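PDB 1Z7U: HTH hxlR-type domain-containing protein from Enterococcus faecalis, which is of unknown function but, as a winged helix-turn-helix protein of the HxlR family, probably binds DNA and regulates transcription. Local coordinates for residues M28-Q33 with M42-G47; S17-K22 with D63-R68; R68-F71 with R77-Y80. One frame throughout, in Å; residues are numbered along the deposited sequence. Where two conformers were deposited one is given.

Interaction 1 (M28-Q33 with M42-G47); sequences MDELFQ and MRALDG
Glu-30 and Ala-44 mark the closest approach of two helical segments, their CA atoms 7.9 Å apart, where helix 24-33 passes the last turn of helix 38-44 and Leu-45 is the first residue to leave helical backbone angles. The contact is small, 107 Å² summed over both sides, and Glu-30 is its hub. Both Glu-30 and Ala-44 direct their CB atoms at the opposing segment. The glutamate chain does not run out straight: its second torsion folds it (chi2 -59°), which brings the carboxylate against the methyl of Ala-44 while the aliphatic root faces Leu-45. The Ala-44 CB lies 3.7 Å from Glu-30 OE1, and Glu-30 CD is equally near it, while the other oxygen, OE2, is only slightly farther away. The methyl thus meets the carboxylate as a whole, in van der Waals contact. One methyl of Leu-45 supplies the second touch, CD2 coming to 4.0 Å from Glu-30 CG. Here the two side chains run in opposite directions past one another, so that methylene and methyl meet while the acid group remains with Ala-44. The contact therefore divides the glutamate into an apolar stem and a polar head, each with its own neighbour on the 42-47 segment. Leu-45 is buried and Ala-44 exposed, which places the pair at the margin of the protein interior. In the fold, Leu-45 also packs on Trp-23, Ser-26 and Leu-27, so the residue that follows helix 38-44 lies against helix 24-33. Other faces of helix 24-33 are engaged elsewhere: Leu-31 rests on Tyr-80 and Leu-82 of strand 77-82, Met-28 reaches Tyr-90 and Leu-93 of helix 84-110, and Asp-29 forms a salt bridge with Lys-8 of the second subunit.

Interaction 2 (S17-K22 with D63-R68); sequences STINGK and DGLVHR
Thr-18 is met by two side chains of the 63-68 segment, Asp-63 and Leu-65, and crosses each at a slant. Against Asp-63, the threonine presents its carbon side: CB lies 3.6 Å from Asp-63 OD2, and the methyl CG2 is close to the same oxygen and to the carboxylate carbon. Its hydroxyl is turned elsewhere, since OG1 sits between the backbone N and carbonyl carbon (chi1 71°) and is hydrogen-bonded to the backbone O of Ala-15, one turn earlier. The polar link to Asp-63 is instead made by a water, which donates to Thr-18 O at 2.7 Å and to Asp-63 OD2 at 2.7 Å. One carboxylate oxygen consequently takes part in both the direct contact and the bridge.

Leu-65 approaches with a single branch. Its CD1 lies 3.5 Å from Thr-18 O and 3.9 Å from Thr-18 OG1, and the same methyl meets Ile-19 CD1 at 4.2 Å, where the two apolar chains stand roughly at right angles. Leu-89 of helix 84-110 touches Thr-18, Ile-19 and Leu-65, while Trp-99 of the second subunit packs on Thr-18 and Leu-65, and Phe-103 of that subunit on Asp-63. The water bridge thus lies beside a largely apolar junction.

Gly-64, with positive phi (93°), closes helix 50-63 in a Schellman motif and turns the chain into strand 66-71. This helix-to-strand turn leads into the wing of a winged helix-turn-helix domain; the contact ties it to the linker between helices 8-17 and 24-33, at the dimer interface.

Interaction 3 (R68-F71 with R77-Y80); sequences RESF and RVEY
Phe-71 and Arg-77 are brought face to face by their torsions: the ring's CG is opposite its own carbonyl carbon (chi1 -67°), while the arginine starts out extended and bends at chi3 (56°), folding its guanidinium back over the ring. The planes are 24° apart, and Arg-77 CZ stands 4.0 Å from the Phe-71 centroid, almost on the ring normal, a stacked cation-pi pair. Glu-79 approaches the same ring obliquely, its CG 3.5 Å from Phe-71 CE1.

Beneath these groups, strands 68-71 and 77-80 run antiparallel. In the hydrogen-bonded pair Glu-69 and Glu-79, Glu-69 N reaches Glu-79 O at 2.9 Å and Glu-79 N reaches Glu-69 O at 2.8 Å. Phe-71 and Arg-77 form the next such pair, its bonds unequal: Phe-71 N to Arg-77 O is 2.6 Å, Arg-77 N to Phe-71 O 3.3 Å.

On the other face, the stem of Arg-68 lies alongside Tyr-80, and Val-78 CG1 lies over one face of the Arg-68 guanidinium, toward its rim.

In one of two conformers of Glu-79, Arg-77 NH1 forms a salt bridge with Glu-79 OE2 (2.9 Å), bent and tilted from the guanidinium plane. NH2 forms a salt bridge with Glu-73, and Glu-79 OE1 is hydrogen-bonded to the Thr-35 hydroxyl. Stacking and salt bridges probably restrain the guanidinium's rotation, and the carboxylates may stabilise its charge at the surface of the hairpin.

Along the chain, interaction 1 is nested within the loop closed by interaction 2, and interaction 3 follows on strand 66-71, sharing Arg-68 with interaction 2. Their centres stand 14 to 17 Å apart, yet side chains join them. Helix 24-33 is the common element: Leu-31 CD1 lies 3.5 Å from Val-66 CG2, Met-28 CE 3.8 Å from Ile-19 CD1, and Leu-31 CD2 3.6 Å from Tyr-80 O. Val-66 CG1 in turn meets Tyr-80 CD1 at 4.0 Å. A formic acid molecule, probably from crystallisation, sits about 3 Å from the Asp-63 side chain in interaction 2; interaction 3 lies within the wing hairpin, its centre about 17 Å from the chain's centre.

Interaction 1 (M28-Q33 with M42-G47)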
loop_
_atom_site.group_PDB
_atom_site.type_symbol
_atom_site.label_atom_id
_atom_site.label_comp_id
_atom_site.label_asym_id
_atom_site.label_seq_id
_atom_site.Cartn_x
_atom_site.Cartn_y
_atom_site.Cartn_z
HETATM N N MSE A 28 0.382 -15.212 -1.285
HETATM C CA MSE A 28 1.249 -14.604 -0.294
HETATM C C MSE A 28 0.814 -14.923 1.147
HETATM O O MSE A 28 1.671 -15.198 2.000
HETATM C CB MSE A 28 1.328 -13.092 -0.535
HETATM C CG MSE A 28 2.049 -12.318 0.546
HETATM SE SE MSE A 28 2.413 -10.450 0.051
HETATM C CE MSE A 28 4.049 -10.766 -1.074
ATOM N N ASP A 29 -0.499 -14.874 1.406
ATOM C CA ASP A 29 -1.067 -15.263 2.706
ATOM C C ASP A 29 -0.702 -16.707 3.060
ATOM O O ASP A 29 -0.321 -16.992 4.192
ATOM C CB ASP A 29 -2.591 -15.117 2.718
ATOM C CG ASP A 29 -3.064 -13.704 3.061
ATOM O OD1 ASP A 29 -2.280 -12.889 3.575
ATOM O OD2 ASP A 29 -4.254 -13.407 2.813
ATOM N N GLU A 30 -0.807 -17.605 2.082
ATOM C CA GLU A 30 -0.466 -19.023 2.285
ATOM C C GLU A 30 1.014 -19.219 2.552
ATOM O O GLU A 30 1.387 -19.985 3.423
ATOM C CB GLU A 30 -0.882 -19.878 1.086
ATOM C CG GLU A 30 -2.384 -20.044 0.923
ATOM C CD GLU A 30 -3.042 -20.681 2.141
ATOM O OE1 GLU A 30 -2.419 -21.591 2.737
ATOM O OE2 GLU A 30 -4.172 -20.267 2.502
ATOM N N LEU A 31 1.854 -18.513 1.807
ATOM C CA LEU A 31 3.300 -18.630 1.979
ATOM C C LEU A 31 3.800 -17.973 3.255
ATOM O O LEU A 31 4.795 -18.412 3.839
ATOM C CB LEU A 31 4.042 -18.090 0.753
ATOM C CG LEU A 31 3.741 -18.808 -0.565
ATOM C CD1 LEU A 31 4.550 -18.220 -1.712
ATOM C CD2 LEU A 31 3.985 -20.308 -0.458
ATOM N N PHE A 32 3.124 -16.912 3.687
ATOM C CA PHE A 32 3.474 -16.287 4.959
ATOM C C PHE A 32 3.343 -17.258 6.147
ATOM O O PHE A 32 4.160 -17.216 7.065
ATOM C CB PHE A 32 2.671 -15.009 5.217
ATOM C CG PHE A 32 3.027 -14.334 6.512
ATOM C CD1 PHE A 32 4.131 -13.510 6.594
ATOM C CD2 PHE A 32 2.260 -14.542 7.651
ATOM C CE1 PHE A 32 4.467 -12.886 7.793
ATOM C CE2 PHE A 32 2.578 -13.938 8.847
ATOM C CZ PHE A 32 3.691 -13.105 8.924
ATOM N N GLN A 33 2.331 -18.118 6.171
ATOM C CA GLN A 33 2.238 -19.065 7.295
ATOM C C GLN A 33 3.403 -20.070 7.339
ATOM O O GLN A 33 3.708 -20.635 8.395
ATOM C CB GLN A 33 0.869 -19.763 7.384
ATOM C CG GLN A 33 0.291 -20.319 6.093
ATOM C CD GLN A 33 -1.158 -20.789 6.244
ATOM O OE1 GLN A 33 -1.784 -20.600 7.291
ATOM N NE2 GLN A 33 -1.696 -21.397 5.190
HETATM N N MSE A 42 -2.852 -25.906 -4.083
HETATM C CA MSE A 42 -4.000 -26.388 -4.850
HETATM C C MSE A 42 -5.201 -26.635 -3.946
HETATM O O MSE A 42 -6.322 -26.259 -4.282
HETATM C CB MSE A 42 -3.655 -27.677 -5.612
HETATM C CG MSE A 42 -2.838 -27.465 -6.889
HETATM SE SE MSE A 42 -3.755 -26.364 -8.235
HETATM C CE MSE A 42 -5.321 -27.503 -8.641
ATOM N N ARG A 43 -4.949 -27.256 -2.793
ATOM C CA ARG A 43 -6.006 -27.565 -1.827
ATOM C C ARG A 43 -6.533 -26.331 -1.090
ATOM O O ARG A 43 -7.754 -26.135 -0.991
ATOM C CB ARG A 43 -5.558 -28.660 -0.853
ATOM C CG ARG A 43 -5.723 -30.060 -1.434
ATOM C CD ARG A 43 -5.164 -31.155 -0.534
ATOM N NE ARG A 43 -3.756 -31.439 -0.820
ATOM C CZ ARG A 43 -2.747 -31.257 0.039
ATOM N NH1 ARG A 43 -1.504 -31.547 -0.333
ATOM N NH2 ARG A 43 -2.967 -30.791 1.270
ATOM N N ALA A 44 -5.614 -25.501 -0.595
ATOM C CA ALA A 44 -5.952 -24.310 0.184
ATOM C C ALA A 44 -6.695 -23.243 -0.622
ATOM O O ALA A 44 -7.531 -22.526 -0.084
ATOM C CB ALA A 44 -4.701 -23.720 0.807
ATOM N N LEU A 45 -6.396 -23.143 -1.912
ATOM C CA LEU A 45 -6.978 -22.098 -2.736
ATOM C C LEU A 45 -8.060 -22.678 -3.626
ATOM O O LEU A 45 -7.784 -23.238 -4.683
ATOM C CB LEU A 45 -5.893 -21.374 -3.540
ATOM C CG LEU A 45 -4.774 -20.748 -2.696
ATOM C CD1 LEU A 45 -3.708 -20.170 -3.577
ATOM C CD2 LEU A 45 -5.331 -19.679 -1.772
ATOM N N ASP A 46 -9.298 -22.532 -3.174
ATOM C CA ASP A 46 -10.444 -23.174 -3.805
ATOM C C ASP A 46 -10.792 -22.589 -5.173
ATOM O O ASP A 46 -11.140 -21.407 -5.295
ATOM C CB ASP A 46 -11.663 -23.114 -2.879
ATOM C CG ASP A 46 -12.379 -24.453 -2.777
ATOM O OD1 ASP A 46 -13.468 -24.608 -3.389
ATOM O OD2 ASP A 46 -11.839 -25.357 -2.093
ATOM N N GLY A 47 -10.702 -23.429 -6.200
ATOM C CA GLY A 47 -11.121 -23.036 -7.537
ATOM C C GLY A 47 -10.006 -22.539 -8.433
ATOM O O GLY A 47 -10.260 -22.150 -9.576
#

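Interaction 2 (S17-K22 with D63-R68)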
loop_
_atom_site.group_PDB
_atom_site.type_symbol
_atom_site.label_atom_id
_atom_site.label_comp_id
_atom_site.label_asym_id
_atom_site.label_seq_id
_atom_site.Cartn_x
_atom_site.Cartn_y
_atom_site.Cartn_z
ATOM N N SER A 17 1.739 -3.522 -8.669
ATOM C CA SER A 17 1.695 -4.327 -9.891
ATOM C C SER A 17 2.315 -5.714 -9.710
ATOM O O SER A 17 1.993 -6.640 -10.451
ATOM C CB SER A 17 2.364 -3.580 -11.057
ATOM O OG SER A 17 3.782 -3.717 -11.025
ATOM N N THR A 18 3.209 -5.864 -8.735
ATOM C CA THR A 18 3.776 -7.191 -8.425
ATOM C C THR A 18 2.832 -8.091 -7.590
ATOM O O THR A 18 3.082 -9.301 -7.450
ATOM C CB THR A 18 5.145 -7.091 -7.706
ATOM O OG1 THR A 18 4.966 -6.619 -6.359
ATOM C CG2 THR A 18 6.074 -6.173 -8.455
ATOM N N ILE A 19 1.751 -7.518 -7.051
ATOM C CA ILE A 19 0.925 -8.230 -6.086
ATOM C C ILE A 19 -0.599 -8.102 -6.294
ATOM O O ILE A 19 -1.388 -8.678 -5.538
ATOM C CB ILE A 19 1.333 -7.818 -4.627
ATOM C CG1 ILE A 19 0.966 -8.916 -3.608
ATOM C CG2 ILE A 19 0.772 -6.410 -4.252
ATOM C CD1 ILE A 19 1.560 -10.284 -3.943
ATOM N N ASN A 20 -1.019 -7.363 -7.315
ATOM C CA ASN A 20 -2.439 -7.057 -7.480
ATOM C C ASN A 20 -3.174 -8.040 -8.396
ATOM O O ASN A 20 -4.413 -8.089 -8.410
ATOM C CB ASN A 20 -2.647 -5.585 -7.889
ATOM C CG ASN A 20 -2.036 -5.253 -9.245
ATOM O OD1 ASN A 20 -1.577 -6.136 -9.979
ATOM N ND2 ASN A 20 -2.038 -3.960 -9.590
ATOM N N GLY A 21 -2.395 -8.833 -9.129
ATOM C CA GLY A 21 -2.920 -9.888 -9.996
ATOM C C GLY A 21 -3.734 -10.929 -9.237
ATOM O O GLY A 21 -3.533 -11.143 -8.035
ATOM N N LYS A 22 -4.666 -11.570 -9.942
ATOM C CA LYS A 22 -5.585 -12.520 -9.322
ATOM C C LYS A 22 -4.821 -13.598 -8.566
ATOM O O LYS A 22 -3.809 -14.104 -9.059
ATOM C CB LYS A 22 -6.489 -13.154 -10.374
ATOM C CG LYS A 22 -7.798 -13.710 -9.795
ATOM C CD LYS A 22 -8.463 -14.678 -10.776
ATOM C CE LYS A 22 -9.970 -14.503 -10.812
ATOM N NZ LYS A 22 -10.312 -13.450 -11.836
ATOM N N ASP A 63 9.478 -11.568 -10.015
ATOM C CA ASP A 63 9.439 -10.265 -9.372
ATOM C C ASP A 63 10.239 -10.225 -8.079
ATOM O O ASP A 63 10.461 -9.144 -7.533
ATOM C CB ASP A 63 7.983 -9.836 -9.119
ATOM C CG ASP A 63 7.253 -9.481 -10.400
ATOM O OD1 ASP A 63 7.931 -9.296 -11.432
ATOM O OD2 ASP A 63 6.006 -9.387 -10.390
ATOM N N GLY A 64 10.658 -11.397 -7.591
ATOM C CA GLY A 64 11.519 -11.492 -6.411
ATOM C C GLY A 64 10.770 -11.664 -5.102
ATOM O O GLY A 64 11.309 -11.388 -4.039
ATOM N N LEU A 65 9.526 -12.127 -5.173
ATOM C CA LEU A 65 8.686 -12.223 -3.973
ATOM C C LEU A 65 8.650 -13.637 -3.413
ATOM O O LEU A 65 8.442 -13.831 -2.223
ATOM C CB LEU A 65 7.256 -11.788 -4.286
ATOM C CG LEU A 65 6.958 -10.356 -4.692
ATOM C CD1 LEU A 65 5.539 -10.293 -5.222
ATOM C CD2 LEU A 65 7.133 -9.465 -3.492
ATOM N N VAL A 66 8.835 -14.613 -4.303
ATOM C CA VAL A 66 8.710 -16.023 -3.973
ATOM C C VAL A 66 10.003 -16.755 -4.342
ATOM O O VAL A 66 10.576 -16.521 -5.405
ATOM C CB VAL A 66 7.478 -16.638 -4.688
ATOM C CG1 VAL A 66 7.539 -18.164 -4.720
ATOM C CG2 VAL A 66 6.196 -16.164 -4.020
ATOM N N HIS A 67 10.469 -17.608 -3.433
ATOM C CA HIS A 67 11.606 -18.483 -3.676
ATOM C C HIS A 67 11.085 -19.887 -3.968
ATOM O O HIS A 67 10.178 -20.378 -3.288
ATOM C CB HIS A 67 12.545 -18.485 -2.468
ATOM C CG HIS A 67 13.830 -19.223 -2.695
ATOM N ND1 HIS A 67 14.032 -20.520 -2.264
ATOM C CD2 HIS A 67 14.976 -18.851 -3.314
ATOM C CE1 HIS A 67 15.250 -20.909 -2.602
ATOM N NE2 HIS A 67 15.841 -19.916 -3.243
ATOM N N ARG A 68 11.636 -20.499 -5.012
ATOM C CA ARG A 68 11.336 -21.887 -5.362
ATOM C C ARG A 68 12.577 -22.743 -5.151
ATOM O O ARG A 68 13.612 -22.509 -5.786
ATOM C CB ARG A 68 10.879 -21.997 -6.803
ATOM C CG ARG A 68 10.122 -23.265 -7.075
ATOM C CD ARG A 68 9.866 -23.473 -8.554
ATOM N NE ARG A 68 10.856 -24.397 -9.078
ATOM C CZ ARG A 68 10.592 -25.547 -9.682
ATOM N NH1 ARG A 68 11.605 -26.292 -10.083
ATOM N NH2 ARG A 68 9.345 -25.941 -9.905
HETATM O O HOH W 1 4.297 -10.993 -9.117
#

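Interaction 3 (R68-F71 with R77-Y80)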
loop_
_atom_site.group_PDB
_atom_site.type_symbol
_atom_site.label_atom_id
_atom_site.label_comp_id
_atom_site.label_asym_id
_atom_site.label_seq_id
_atom_site.Cartn_x
_atom_site.Cartn_y
_atom_site.Cartn_z
ATOM N N ARG A 68 11.636 -20.499 -5.012
ATOM C CA ARG A 68 11.336 -21.887 -5.362
ATOM C C ARG A 68 12.577 -22.743 -5.151
ATOM O O ARG A 68 13.612 -22.509 -5.786
ATOM C CB ARG A 68 10.879 -21.997 -6.803
ATOM C CG ARG A 68 10.122 -23.265 -7.075
ATOM C CD ARG A 68 9.866 -23.473 -8.554
ATOM N NE ARG A 68 10.856 -24.397 -9.078
ATOM C CZ ARG A 68 10.592 -25.547 -9.682
ATOM N NH1 ARG A 68 11.605 -26.292 -10.083
ATOM N NH2 ARG A 68 9.345 -25.941 -9.905
ATOM N N GLU A 69 12.484 -23.710 -4.240
ATOM C CA GLU A 69 13.607 -24.624 -3.979
ATOM C C GLU A 69 13.237 -26.045 -4.359
ATOM O O GLU A 69 12.194 -26.561 -3.944
ATOM C CB GLU A 69 14.055 -24.573 -2.516
ATOM C CG GLU A 69 15.413 -25.253 -2.279
ATOM C CD GLU A 69 15.874 -25.209 -0.827
ATOM O OE1 GLU A 69 16.943 -25.793 -0.525
ATOM O OE2 GLU A 69 15.169 -24.591 0.013
ATOM N N SER A 70 14.083 -26.664 -5.174
ATOM C CA SER A 70 13.897 -28.066 -5.535
ATOM C C SER A 70 14.799 -28.923 -4.660
ATOM O O SER A 70 15.977 -28.617 -4.483
ATOM C CB SER A 70 14.198 -28.311 -7.016
ATOM O OG SER A 70 13.840 -29.643 -7.382
ATOM N N PHE A 71 14.236 -29.979 -4.088
ATOM C CA PHE A 71 15.027 -30.910 -3.297
ATOM C C PHE A 71 15.310 -32.174 -4.123
ATOM O O PHE A 71 14.376 -32.802 -4.637
ATOM C CB PHE A 71 14.302 -31.250 -1.992
ATOM C CG PHE A 71 14.171 -30.088 -1.045
ATOM C CD1 PHE A 71 13.188 -29.116 -1.238
ATOM C CD2 PHE A 71 15.028 -29.967 0.051
ATOM C CE1 PHE A 71 13.072 -28.034 -0.358
ATOM C CE2 PHE A 71 14.915 -28.889 0.948
ATOM C CZ PHE A 71 13.934 -27.924 0.744
ATOM N N ARG A 77 11.129 -32.923 -4.503
ATOM C CA ARG A 77 10.131 -32.176 -3.777
ATOM C C ARG A 77 10.462 -30.699 -3.975
ATOM O O ARG A 77 11.627 -30.307 -3.906
ATOM C CB ARG A 77 10.164 -32.597 -2.308
ATOM C CG ARG A 77 9.284 -31.795 -1.365
ATOM C CD ARG A 77 9.392 -32.343 0.050
ATOM N NE ARG A 77 10.774 -32.363 0.537
ATOM C CZ ARG A 77 11.286 -31.477 1.385
ATOM N NH1 ARG A 77 10.537 -30.473 1.844
ATOM N NH2 ARG A 77 12.549 -31.589 1.774
ATOM N N VAL A 78 9.438 -29.903 -4.278
ATOM C CA VAL A 78 9.617 -28.478 -4.576
ATOM C C VAL A 78 8.894 -27.642 -3.522
ATOM O O VAL A 78 7.684 -27.797 -3.341
ATOM C CB VAL A 78 9.111 -28.118 -6.011
ATOM C CG1 VAL A 78 9.296 -26.618 -6.302
ATOM C CG2 VAL A 78 9.833 -28.962 -7.067
ATOM N N GLU A 79 9.657 -26.792 -2.829
ATOM C CA GLU A 79 9.157 -25.892 -1.779
ATOM C C GLU A 79 9.025 -24.450 -2.279
ATOM O O GLU A 79 9.946 -23.912 -2.912
ATOM C CB GLU A 79 10.105 -25.884 -0.564
ATOM C CG GLU A 79 9.845 -26.942 0.528
ATOM C CD GLU A 79 10.654 -26.687 1.825
ATOM O OE1 GLU A 79 11.108 -25.533 2.058
ATOM O OE2 GLU A 79 10.825 -27.644 2.624
ATOM N N TYR A 80 7.891 -23.823 -1.971
ATOM C CA TYR A 80 7.723 -22.378 -2.182
ATOM C C TYR A 80 7.710 -21.606 -0.856
ATOM O O TYR A 80 7.063 -22.005 0.107
ATOM C CB TYR A 80 6.453 -22.102 -2.962
ATOM C CG TYR A 80 6.436 -22.725 -4.342
ATOM C CD1 TYR A 80 7.011 -22.066 -5.419
ATOM C CD2 TYR A 80 5.839 -23.970 -4.572
ATOM C CE1 TYR A 80 6.993 -22.611 -6.682
ATOM C CE2 TYR A 80 5.827 -24.535 -5.844
ATOM C CZ TYR A 80 6.412 -23.844 -6.896
ATOM O OH TYR A 80 6.409 -24.352 -8.181
#